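Local coordinates for protein Dye type peroxidase A (Streptomyces lividans 1326, PDB 6GZW) that probably uses a bound haem and hydrogen peroxide to oxidise dyes and related substrates, as a member of the dye-decolourising peroxidase family, at residues H116-W127 / R351-V360; Q101-L109 / P212-V222. All coordinates share one frame; numbering follows the deposited sequence. Where two conformers were deposited one is given.

Contact 1 (H116-W127 / R351-V360)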
loop_
_atom_site.group_PDB
_atom_site.type_symbol
_atom_site.label_atom_id
_atom_site.label_comp_id
_atom_site.label_asym_id
_atom_site.label_seq_id
_atom_site.Cartn_x
_atom_site.Cartn_y
_atom_site.Cartn_z
ATOM N N HIS A 116 3.957 -24.521 -1.696
ATOM C CA HIS A 116 3.980 -24.190 -3.117
ATOM C C HIS A 116 4.892 -22.985 -3.310
ATOM O O HIS A 116 4.493 -21.950 -3.845
ATOM C CB HIS A 116 2.561 -23.937 -3.617
ATOM C CG HIS A 116 1.659 -25.125 -3.455
ATOM N ND1 HIS A 116 0.777 -25.265 -2.397
ATOM C CD2 HIS A 116 1.540 -26.252 -4.194
ATOM C CE1 HIS A 116 0.127 -26.412 -2.518
ATOM N NE2 HIS A 116 0.571 -27.026 -3.603
ATOM N N LEU A 117 6.129 -23.149 -2.850
ATOM C CA LEU A 117 7.054 -22.048 -2.713
ATOM C C LEU A 117 7.698 -21.628 -4.018
ATOM O O LEU A 117 8.134 -22.473 -4.800
ATOM C CB LEU A 117 8.147 -22.386 -1.690
ATOM C CG LEU A 117 7.679 -22.820 -0.296
ATOM C CD1 LEU A 117 8.898 -23.104 0.574
ATOM C CD2 LEU A 117 6.765 -21.777 0.347
ATOM N N ASP A 118 7.785 -20.315 -4.212
ATOM C CA ASP A 118 8.592 -19.711 -5.260
ATOM C C ASP A 118 10.027 -19.606 -4.728
ATOM O O ASP A 118 10.320 -18.778 -3.844
ATOM C CB ASP A 118 8.054 -18.329 -5.626
ATOM C CG ASP A 118 8.791 -17.704 -6.807
ATOM O OD1 ASP A 118 9.954 -18.083 -7.058
ATOM O OD2 ASP A 118 8.187 -16.852 -7.499
ATOM N N LYS A 119 10.917 -20.466 -5.237
ATOM C CA LYS A 119 12.321 -20.440 -4.792
ATOM C C LYS A 119 12.976 -19.053 -4.965
ATOM O O LYS A 119 13.753 -18.614 -4.107
ATOM C CB LYS A 119 13.161 -21.514 -5.495
ATOM C CG LYS A 119 12.787 -22.928 -5.090
ATOM C CD LYS A 119 13.704 -23.929 -5.767
ATOM C CE LYS A 119 13.252 -25.356 -5.546
ATOM N NZ LYS A 119 14.145 -26.291 -6.278
ATOM N N ASN A 120 12.607 -18.353 -6.027
ATOM C CA ASN A 120 13.186 -17.047 -6.327
ATOM C C ASN A 120 12.732 -15.900 -5.449
ATOM O O ASN A 120 13.410 -14.879 -5.393
ATOM C CB ASN A 120 12.935 -16.681 -7.801
ATOM C CG ASN A 120 13.644 -17.625 -8.741
ATOM O OD1 ASN A 120 14.789 -17.997 -8.493
ATOM N ND2 ASN A 120 12.952 -18.060 -9.786
ATOM N N ARG A 121 11.588 -16.065 -4.782
ATOM C CA ARG A 121 11.053 -15.090 -3.848
ATOM C C ARG A 121 11.102 -15.634 -2.426
ATOM O O ARG A 121 10.379 -15.164 -1.545
ATOM C CB ARG A 121 9.610 -14.726 -4.265
ATOM C CG ARG A 121 9.479 -14.216 -5.709
ATOM C CD ARG A 121 8.083 -13.636 -5.942
ATOM N NE ARG A 121 8.122 -12.257 -5.487
ATOM C CZ ARG A 121 7.100 -11.511 -5.064
ATOM N NH1 ARG A 121 5.844 -11.961 -5.024
ATOM N NH2 ARG A 121 7.360 -10.261 -4.712
ATOM N N SER A 122 11.991 -16.605 -2.203
ATOM C CA SER A 122 12.195 -17.223 -0.893
ATOM C C SER A 122 13.657 -17.073 -0.469
ATOM O O SER A 122 14.532 -16.897 -1.317
ATOM C CB SER A 122 11.814 -18.701 -0.944
ATOM O OG SER A 122 10.407 -18.843 -1.195
ATOM N N ASN A 123 13.886 -17.144 0.843
ATOM C CA ASN A 123 15.253 -17.205 1.420
ATOM C C ASN A 123 16.045 -15.952 1.087
ATOM O O ASN A 123 15.461 -14.881 0.991
ATOM C CB ASN A 123 15.927 -18.519 0.990
ATOM C CG ASN A 123 15.021 -19.705 1.214
ATOM O OD1 ASN A 123 14.635 -20.435 0.270
ATOM N ND2 ASN A 123 14.615 -19.871 2.454
ATOM N N GLY A 124 17.368 -16.068 0.940
ATOM C CA GLY A 124 18.224 -14.897 0.730
ATOM C C GLY A 124 19.309 -14.821 1.763
ATOM O O GLY A 124 19.162 -15.332 2.868
ATOM N N ASP A 125 20.412 -14.154 1.404
ATOM C CA ASP A 125 21.491 -13.946 2.377
ATOM C C ASP A 125 21.097 -13.026 3.516
ATOM O O ASP A 125 21.484 -13.281 4.683
ATOM C CB ASP A 125 22.745 -13.371 1.702
ATOM C CG ASP A 125 23.397 -14.327 0.671
ATOM O OD1 ASP A 125 23.278 -15.586 0.799
ATOM O OD2 ASP A 125 24.026 -13.780 -0.291
ATOM N N LEU A 126 20.352 -11.952 3.197
ATOM C CA LEU A 126 20.043 -10.889 4.146
ATOM C C LEU A 126 18.578 -10.510 4.043
ATOM O O LEU A 126 18.035 -10.481 2.933
ATOM C CB LEU A 126 20.877 -9.645 3.859
ATOM C CG LEU A 126 22.380 -9.778 4.102
ATOM C CD1 LEU A 126 23.112 -8.643 3.419
ATOM C CD2 LEU A 126 22.686 -9.824 5.598
ATOM N N TRP A 127 17.966 -10.177 5.168
ATOM C CA TRP A 127 16.560 -9.737 5.175
ATOM C C TRP A 127 16.442 -8.418 5.896
ATOM O O TRP A 127 17.093 -8.200 6.906
ATOM C CB TRP A 127 15.746 -10.805 5.887
ATOM C CG TRP A 127 14.276 -10.553 6.070
ATOM C CD1 TRP A 127 13.274 -10.639 5.119
ATOM C CD2 TRP A 127 13.635 -10.210 7.302
ATOM N NE1 TRP A 127 12.065 -10.392 5.710
ATOM C CE2 TRP A 127 12.249 -10.129 7.043
ATOM C CE3 TRP A 127 14.095 -9.998 8.615
ATOM C CZ2 TRP A 127 11.310 -9.826 8.053
ATOM C CZ3 TRP A 127 13.163 -9.673 9.622
ATOM C CH2 TRP A 127 11.787 -9.614 9.341
ATOM N N ARG A 351 -2.547 -20.783 0.595
ATOM C CA ARG A 351 -1.434 -21.416 -0.118
ATOM C C ARG A 351 -0.133 -20.715 0.218
ATOM O O ARG A 351 0.014 -19.506 -0.031
ATOM C CB ARG A 351 -1.698 -21.422 -1.630
ATOM C CG ARG A 351 -1.125 -22.655 -2.302
ATOM C CD ARG A 351 -1.692 -22.875 -3.706
ATOM N NE ARG A 351 -0.878 -22.131 -4.639
ATOM C CZ ARG A 351 -0.292 -22.598 -5.732
ATOM N NH1 ARG A 351 -0.435 -23.865 -6.151
ATOM N NH2 ARG A 351 0.394 -21.734 -6.465
ATOM N N HIS A 352 0.788 -21.447 0.841
ATOM C CA HIS A 352 2.084 -20.880 1.186
ATOM C C HIS A 352 2.938 -20.797 -0.089
ATOM O O HIS A 352 3.285 -21.821 -0.726
ATOM C CB HIS A 352 2.805 -21.739 2.210
ATOM C CG HIS A 352 2.206 -21.721 3.581
ATOM N ND1 HIS A 352 2.898 -21.267 4.688
ATOM C CD2 HIS A 352 1.009 -22.159 4.040
ATOM C CE1 HIS A 352 2.137 -21.402 5.765
ATOM N NE2 HIS A 352 0.994 -21.955 5.402
ATOM N N GLU A 353 3.266 -19.580 -0.506
ATOM C CA GLU A 353 3.923 -19.359 -1.797
ATOM C C GLU A 353 5.324 -18.772 -1.750
ATOM O O GLU A 353 5.958 -18.666 -2.797
ATOM C CB GLU A 353 3.018 -18.524 -2.712
ATOM C CG GLU A 353 1.754 -19.310 -3.110
ATOM C CD GLU A 353 0.785 -18.573 -4.003
ATOM O OE1 GLU A 353 0.985 -17.390 -4.325
ATOM O OE2 GLU A 353 -0.190 -19.226 -4.394
ATOM N N ALA A 354 5.795 -18.366 -0.562
ATOM C CA ALA A 354 7.202 -18.005 -0.379
ATOM C C ALA A 354 7.553 -18.158 1.083
ATOM O O ALA A 354 6.648 -18.128 1.934
ATOM C CB ALA A 354 7.472 -16.598 -0.875
ATOM N N SER A 355 8.852 -18.288 1.392
ATOM C CA SER A 355 9.283 -18.556 2.753
ATOM C C SER A 355 10.659 -17.971 3.004
ATOM O O SER A 355 11.452 -17.881 2.105
ATOM C CB SER A 355 9.378 -20.052 2.972
ATOM O OG SER A 355 9.765 -20.333 4.308
ATOM N N GLY A 356 10.943 -17.620 4.243
ATOM C CA GLY A 356 12.308 -17.191 4.621
ATOM C C GLY A 356 12.469 -17.467 6.103
ATOM O O GLY A 356 11.513 -17.372 6.855
ATOM N N LEU A 357 13.672 -17.871 6.490
ATOM C CA LEU A 357 14.045 -18.087 7.877
ATOM C C LEU A 357 15.311 -17.289 8.140
ATOM O O LEU A 357 16.326 -17.539 7.479
ATOM C CB LEU A 357 14.284 -19.579 8.151
ATOM C CG LEU A 357 15.027 -19.990 9.414
ATOM C CD1 LEU A 357 14.330 -19.491 10.656
ATOM C CD2 LEU A 357 15.198 -21.503 9.446
ATOM N N PHE A 358 15.244 -16.281 9.026
ATOM C CA PHE A 358 16.398 -15.400 9.266
ATOM C C PHE A 358 16.755 -15.271 10.746
ATOM O O PHE A 358 15.869 -15.302 11.614
ATOM C CB PHE A 358 16.171 -14.027 8.623
ATOM C CG PHE A 358 15.743 -14.096 7.174
ATOM C CD1 PHE A 358 16.657 -14.353 6.157
ATOM C CD2 PHE A 358 14.408 -13.928 6.831
ATOM C CE1 PHE A 358 16.251 -14.421 4.838
ATOM C CE2 PHE A 358 13.996 -13.995 5.503
ATOM C CZ PHE A 358 14.911 -14.239 4.495
ATOM N N ALA A 359 18.064 -15.146 11.004
ATOM C CA ALA A 359 18.594 -14.893 12.335
ATOM C C ALA A 359 18.694 -13.395 12.556
ATOM O O ALA A 359 19.519 -12.720 11.911
ATOM C CB ALA A 359 19.969 -15.524 12.484
ATOM N N VAL A 360 17.912 -12.874 13.482
ATOM C CA VAL A 360 17.802 -11.447 13.716
ATOM C C VAL A 360 18.492 -11.187 15.061
ATOM O O VAL A 360 17.923 -11.480 16.122
ATOM C CB VAL A 360 16.318 -11.036 13.710
ATOM C CG1 VAL A 360 16.095 -9.619 14.186
ATOM C CG2 VAL A 360 15.725 -11.216 12.305
HETATM O O HOH W 1 12.425 -20.982 4.120
HETATM O O HOH W 2 15.606 -18.499 4.590
#

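Contact 2 (Q101-L109 / P212-V222)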
loop_
_atom_site.group_PDB
_atom_site.type_symbol
_atom_site.label_atom_id
_atom_site.label_comp_id
_atom_site.label_asym_id
_atom_site.label_seq_id
_atom_site.Cartn_x
_atom_site.Cartn_y
_atom_site.Cartn_z
ATOM N N GLN A 101 29.953 -20.002 12.653
ATOM C CA GLN A 101 29.003 -19.146 13.396
ATOM C C GLN A 101 27.519 -19.291 12.971
ATOM O O GLN A 101 26.645 -18.588 13.514
ATOM C CB GLN A 101 29.404 -17.680 13.226
ATOM C CG GLN A 101 30.785 -17.316 13.739
ATOM C CD GLN A 101 30.948 -17.467 15.234
ATOM O OE1 GLN A 101 29.977 -17.576 16.002
ATOM N NE2 GLN A 101 32.203 -17.482 15.664
ATOM N N ARG A 102 27.242 -20.183 12.020
ATOM C CA ARG A 102 25.886 -20.392 11.525
ATOM C C ARG A 102 25.081 -21.107 12.603
ATOM O O ARG A 102 25.452 -22.219 12.977
ATOM C CB ARG A 102 25.902 -21.248 10.260
ATOM C CG ARG A 102 24.564 -21.312 9.550
ATOM C CD ARG A 102 24.620 -22.226 8.352
ATOM N NE ARG A 102 24.613 -23.621 8.794
ATOM C CZ ARG A 102 25.658 -24.459 8.801
ATOM N NH1 ARG A 102 26.861 -24.106 8.340
ATOM N NH2 ARG A 102 25.485 -25.698 9.264
ATOM N N PRO A 103 23.986 -20.494 13.108
ATOM C CA PRO A 103 23.214 -21.198 14.154
ATOM C C PRO A 103 22.507 -22.430 13.615
ATOM O O PRO A 103 22.087 -22.433 12.439
ATOM C CB PRO A 103 22.208 -20.143 14.629
ATOM C CG PRO A 103 22.673 -18.814 14.048
ATOM C CD PRO A 103 23.404 -19.176 12.794
ATOM N N VAL A 104 22.381 -23.468 14.455
ATOM C CA VAL A 104 21.605 -24.682 14.124
ATOM C C VAL A 104 20.150 -24.276 13.821
ATOM O O VAL A 104 19.458 -24.922 13.004
ATOM C CB VAL A 104 21.626 -25.724 15.283
ATOM C CG1 VAL A 104 20.644 -26.865 15.031
ATOM C CG2 VAL A 104 23.026 -26.286 15.469
ATOM N N ALA A 105 19.703 -23.218 14.489
ATOM C CA ALA A 105 18.332 -22.700 14.296
ATOM C C ALA A 105 18.028 -22.283 12.865
ATOM O O ALA A 105 16.858 -22.217 12.488
ATOM C CB ALA A 105 18.055 -21.548 15.227
ATOM N N LEU A 106 19.053 -21.991 12.069
ATOM C CA LEU A 106 18.853 -21.687 10.644
ATOM C C LEU A 106 18.792 -22.885 9.724
ATOM O O LEU A 106 18.660 -22.702 8.493
ATOM C CB LEU A 106 19.906 -20.702 10.116
ATOM C CG LEU A 106 19.898 -19.295 10.699
ATOM C CD1 LEU A 106 20.958 -18.486 9.987
ATOM C CD2 LEU A 106 18.535 -18.606 10.564
ATOM N N ASP A 107 18.860 -24.108 10.264
ATOM C CA ASP A 107 18.722 -25.287 9.420
ATOM C C ASP A 107 17.419 -25.188 8.605
ATOM O O ASP A 107 16.420 -24.668 9.121
ATOM C CB ASP A 107 18.693 -26.589 10.230
ATOM C CG ASP A 107 20.051 -26.984 10.792
ATOM O OD1 ASP A 107 21.081 -26.363 10.459
ATOM O OD2 ASP A 107 20.052 -27.940 11.600
ATOM N N PRO A 108 17.443 -25.647 7.345
ATOM C CA PRO A 108 16.279 -25.407 6.468
ATOM C C PRO A 108 14.963 -25.908 7.050
ATOM O O PRO A 108 14.920 -26.964 7.679
ATOM C CB PRO A 108 16.621 -26.173 5.184
ATOM C CG PRO A 108 17.850 -26.977 5.492
ATOM C CD PRO A 108 18.546 -26.274 6.610
ATOM N N LEU A 109 13.886 -25.162 6.813
ATOM C CA LEU A 109 12.561 -25.575 7.246
ATOM C C LEU A 109 12.188 -26.862 6.527
ATOM O O LEU A 109 12.711 -27.124 5.440
ATOM C CB LEU A 109 11.519 -24.478 6.936
ATOM C CG LEU A 109 11.724 -23.113 7.612
ATOM C CD1 LEU A 109 10.865 -21.992 7.000
ATOM C CD2 LEU A 109 11.476 -23.199 9.097
ATOM N N PRO A 212 24.941 -19.557 19.088
ATOM C CA PRO A 212 26.207 -18.833 19.067
ATOM C C PRO A 212 26.049 -17.469 19.731
ATOM O O PRO A 212 24.985 -16.851 19.648
ATOM C CB PRO A 212 26.547 -18.723 17.571
ATOM C CG PRO A 212 25.302 -19.118 16.820
ATOM C CD PRO A 212 24.215 -19.443 17.805
ATOM N N ALA A 213 27.101 -17.004 20.400
ATOM C CA ALA A 213 27.008 -15.805 21.227
ATOM C C ALA A 213 26.592 -14.562 20.440
ATOM O O ALA A 213 25.944 -13.694 21.002
ATOM C CB ALA A 213 28.336 -15.563 21.947
ATOM N N TRP A 214 26.923 -14.490 19.143
ATOM C CA TRP A 214 26.546 -13.316 18.345
ATOM C C TRP A 214 25.021 -13.123 18.258
ATOM O O TRP A 214 24.560 -12.025 17.947
ATOM C CB TRP A 214 27.168 -13.356 16.931
ATOM C CG TRP A 214 26.567 -14.322 15.980
ATOM C CD1 TRP A 214 26.982 -15.590 15.731
ATOM C CD2 TRP A 214 25.447 -14.087 15.112
ATOM N NE1 TRP A 214 26.187 -16.180 14.780
ATOM C CE2 TRP A 214 25.237 -15.275 14.377
ATOM C CE3 TRP A 214 24.603 -12.992 14.887
ATOM C CZ2 TRP A 214 24.206 -15.400 13.449
ATOM C CZ3 TRP A 214 23.585 -13.123 13.946
ATOM C CH2 TRP A 214 23.403 -14.302 13.243
ATOM N N MET A 215 24.245 -14.184 18.506
ATOM C CA MET A 215 22.780 -14.087 18.524
ATOM C C MET A 215 22.127 -13.694 19.859
ATOM O O MET A 215 20.892 -13.678 19.961
ATOM C CB MET A 215 22.164 -15.380 17.981
ATOM C CG MET A 215 21.983 -15.388 16.469
ATOM S SD MET A 215 20.850 -14.128 15.850
ATOM C CE MET A 215 19.303 -14.724 16.547
ATOM N N ALA A 216 22.933 -13.384 20.876
ATOM C CA ALA A 216 22.410 -12.983 22.190
ATOM C C ALA A 216 21.348 -11.875 22.135
ATOM O O ALA A 216 21.541 -10.876 21.448
ATOM C CB ALA A 216 23.553 -12.587 23.118
ATOM N N ASN A 217 20.204 -12.107 22.789
ATOM C CA ASN A 217 19.046 -11.209 22.749
ATOM C C ASN A 217 18.377 -11.080 21.357
ATOM O O ASN A 217 17.546 -10.205 21.165
ATOM C CB ASN A 217 19.409 -9.846 23.304
ATOM C CG ASN A 217 20.081 -9.950 24.659
ATOM O OD1 ASN A 217 19.586 -10.664 25.533
ATOM N ND2 ASN A 217 21.226 -9.285 24.830
ATOM N N GLY A 218 18.749 -11.939 20.428
ATOM C CA GLY A 218 18.136 -11.982 19.104
ATOM C C GLY A 218 16.906 -12.860 19.045
ATOM O O GLY A 218 16.460 -13.421 20.057
ATOM N N SER A 219 16.324 -12.970 17.858
ATOM C CA SER A 219 15.167 -13.852 17.638
ATOM C C SER A 219 15.252 -14.421 16.234
ATOM O O SER A 219 15.946 -13.852 15.394
ATOM C CB SER A 219 13.870 -13.085 17.835
ATOM O OG SER A 219 12.750 -13.961 17.829
ATOM N N TYR A 220 14.566 -15.538 15.983
ATOM C CA TYR A 220 14.499 -16.156 14.661
ATOM C C TYR A 220 13.131 -15.783 14.070
ATOM O O TYR A 220 12.106 -15.973 14.714
ATOM C CB TYR A 220 14.707 -17.677 14.705
ATOM C CG TYR A 220 16.123 -17.961 15.117
ATOM C CD1 TYR A 220 17.148 -17.957 14.174
ATOM C CD2 TYR A 220 16.452 -18.122 16.442
ATOM C CE1 TYR A 220 18.467 -18.121 14.548
ATOM C CE2 TYR A 220 17.780 -18.302 16.826
ATOM C CZ TYR A 220 18.766 -18.303 15.870
ATOM O OH TYR A 220 20.081 -18.473 16.194
ATOM N N VAL A 221 13.155 -15.247 12.851
ATOM C CA VAL A 221 11.927 -14.902 12.118
ATOM C C VAL A 221 11.681 -15.935 11.017
ATOM O O VAL A 221 12.612 -16.345 10.312
ATOM C CB VAL A 221 11.977 -13.449 11.589
ATOM C CG1 VAL A 221 13.043 -13.238 10.539
ATOM C CG2 VAL A 221 10.615 -13.009 11.044
ATOM N N VAL A 222 10.433 -16.376 10.899
ATOM C CA VAL A 222 9.976 -17.125 9.738
ATOM C C VAL A 222 8.948 -16.247 9.050
ATOM O O VAL A 222 7.972 -15.835 9.684
ATOM C CB VAL A 222 9.376 -18.492 10.123
ATOM C CG1 VAL A 222 8.729 -19.172 8.914
ATOM C CG2 VAL A 222 10.461 -19.356 10.753
HETATM O O HOH W 3 29.386 -15.769 18.194
#

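Contact 1 (H116-W127 / R351-V360)
The imidazole of His116 lies flat on the guanidinium of Arg351, with centres 4.4 Å apart and planes 14° off parallel. Arg351 NH1 stands over one ring face, displaced to its rim. At the other end the five-membered ring of Trp127 and the Phe358 ring are nearly parallel, planes 7° apart, but slid so that they barely overlap. Trp127 CB instead sits over the centre of the phenyl face, 3.4 Å from the Phe358 centroid, a CH-pi contact. With CG anti to the backbone N (chi1 178°), the indole runs on from CB past the edge of the phenyl, CG and CD1 lying beside Phe358 CD2 and CE2.

Between these ends the loop bonds to the strand. Asn123 N reaches Ser355 O at 2.8 Å in the carbonyl plane. Ser122 OG accepts from Ser355 N (3.1 Å) and donates to Asp118 O (2.7 Å), two bonds that fix its rotation; Arg121 N reaches the same carbonyl oxygen from the opposite face. Asp118 OD1 closes an Asx turn with Asn120 N.

Second-shell charge steadies the stack: Arg351 NE meets the anti lone pair of Glu353 OE2 at 3.0 Å, in the guanidinium plane, and Arg227 shares that oxygen. Were Arg351 replaced by an alanine, this face of His116 would probably lose its cover and the Glu353 carboxylate one of its cationic partners.

His352, which touches the haem, is bonded through ND1 to Arg224. Strand 350-360 runs between strands 83-89 and 219-228, while Trp127, near the start of strand 126-132 beyond 83-89, packs against Val221 and Trp325.

Contact 2 (Q101-L109 / P212-V222)
The loop that follows helix 90-95 packs here onto the 3-10 turn and type II beta turn leading into strand 219-228. The one direct hydrogen bond between the two segments runs from Trp214 NE1 to Gln101 O, 2.8 Å long and 167° at the hydrogen, with the acceptor at the indole edge, close to the ring plane. A water joins Gln101 OE1 to Trp214 N, giving the two residues a second link.

Pro103 is wedged against Pro212, Trp214 and Tyr220: its CB meets Pro212 CD at 3.8 Å, and its CG lies 3.8 Å from Trp214 CZ2. Both segments contribute a short 3-10 turn, 104-106 and 213-215, and the phenol of Tyr220 lies between them. Ala105 CB stands over one face, 3.5 Å from the Tyr220 centroid and 16° off the normal, which identifies a CH-pi contact; Met215 CE occupies the opposite face. Leu106 CD2 comes to the ring edge, 3.9 Å from Tyr220 CD1. Tyr220 CG is anti to its carbonyl carbon (chi1 -67°), a torsion that directs the ring out to the loop. Farther along, Leu109 CD1 and Val222 CG1 meet tip to tip at 4.0 Å, beside Ser355 of strand 350-360.

In the fold
Both contacts join the N-terminal and C-terminal parts of the Dyp-type peroxidase chain, and both use neighbouring strands of one antiparallel sheet: 350-360 in contact 1 and 219-228 in contact 2. The strands meet through probable backbone hydrogen bonds, Phe358 N to Val221 O at 2.9 Å and Ser219 N to Val360 O at 2.8 Å. Contact 1 is only partly buried and grades from a charged, more exposed end at His116 to an aromatic interior at Trp127. Contact 2 is buried and mostly apolar, with a single direct hydrogen bond against four in contact 1. It also buries less surface, 416 against 747 Å². Contact 1 reaches the haem through His352, whereas in contact 2 the Val222 side chain stays about 7 Å from it.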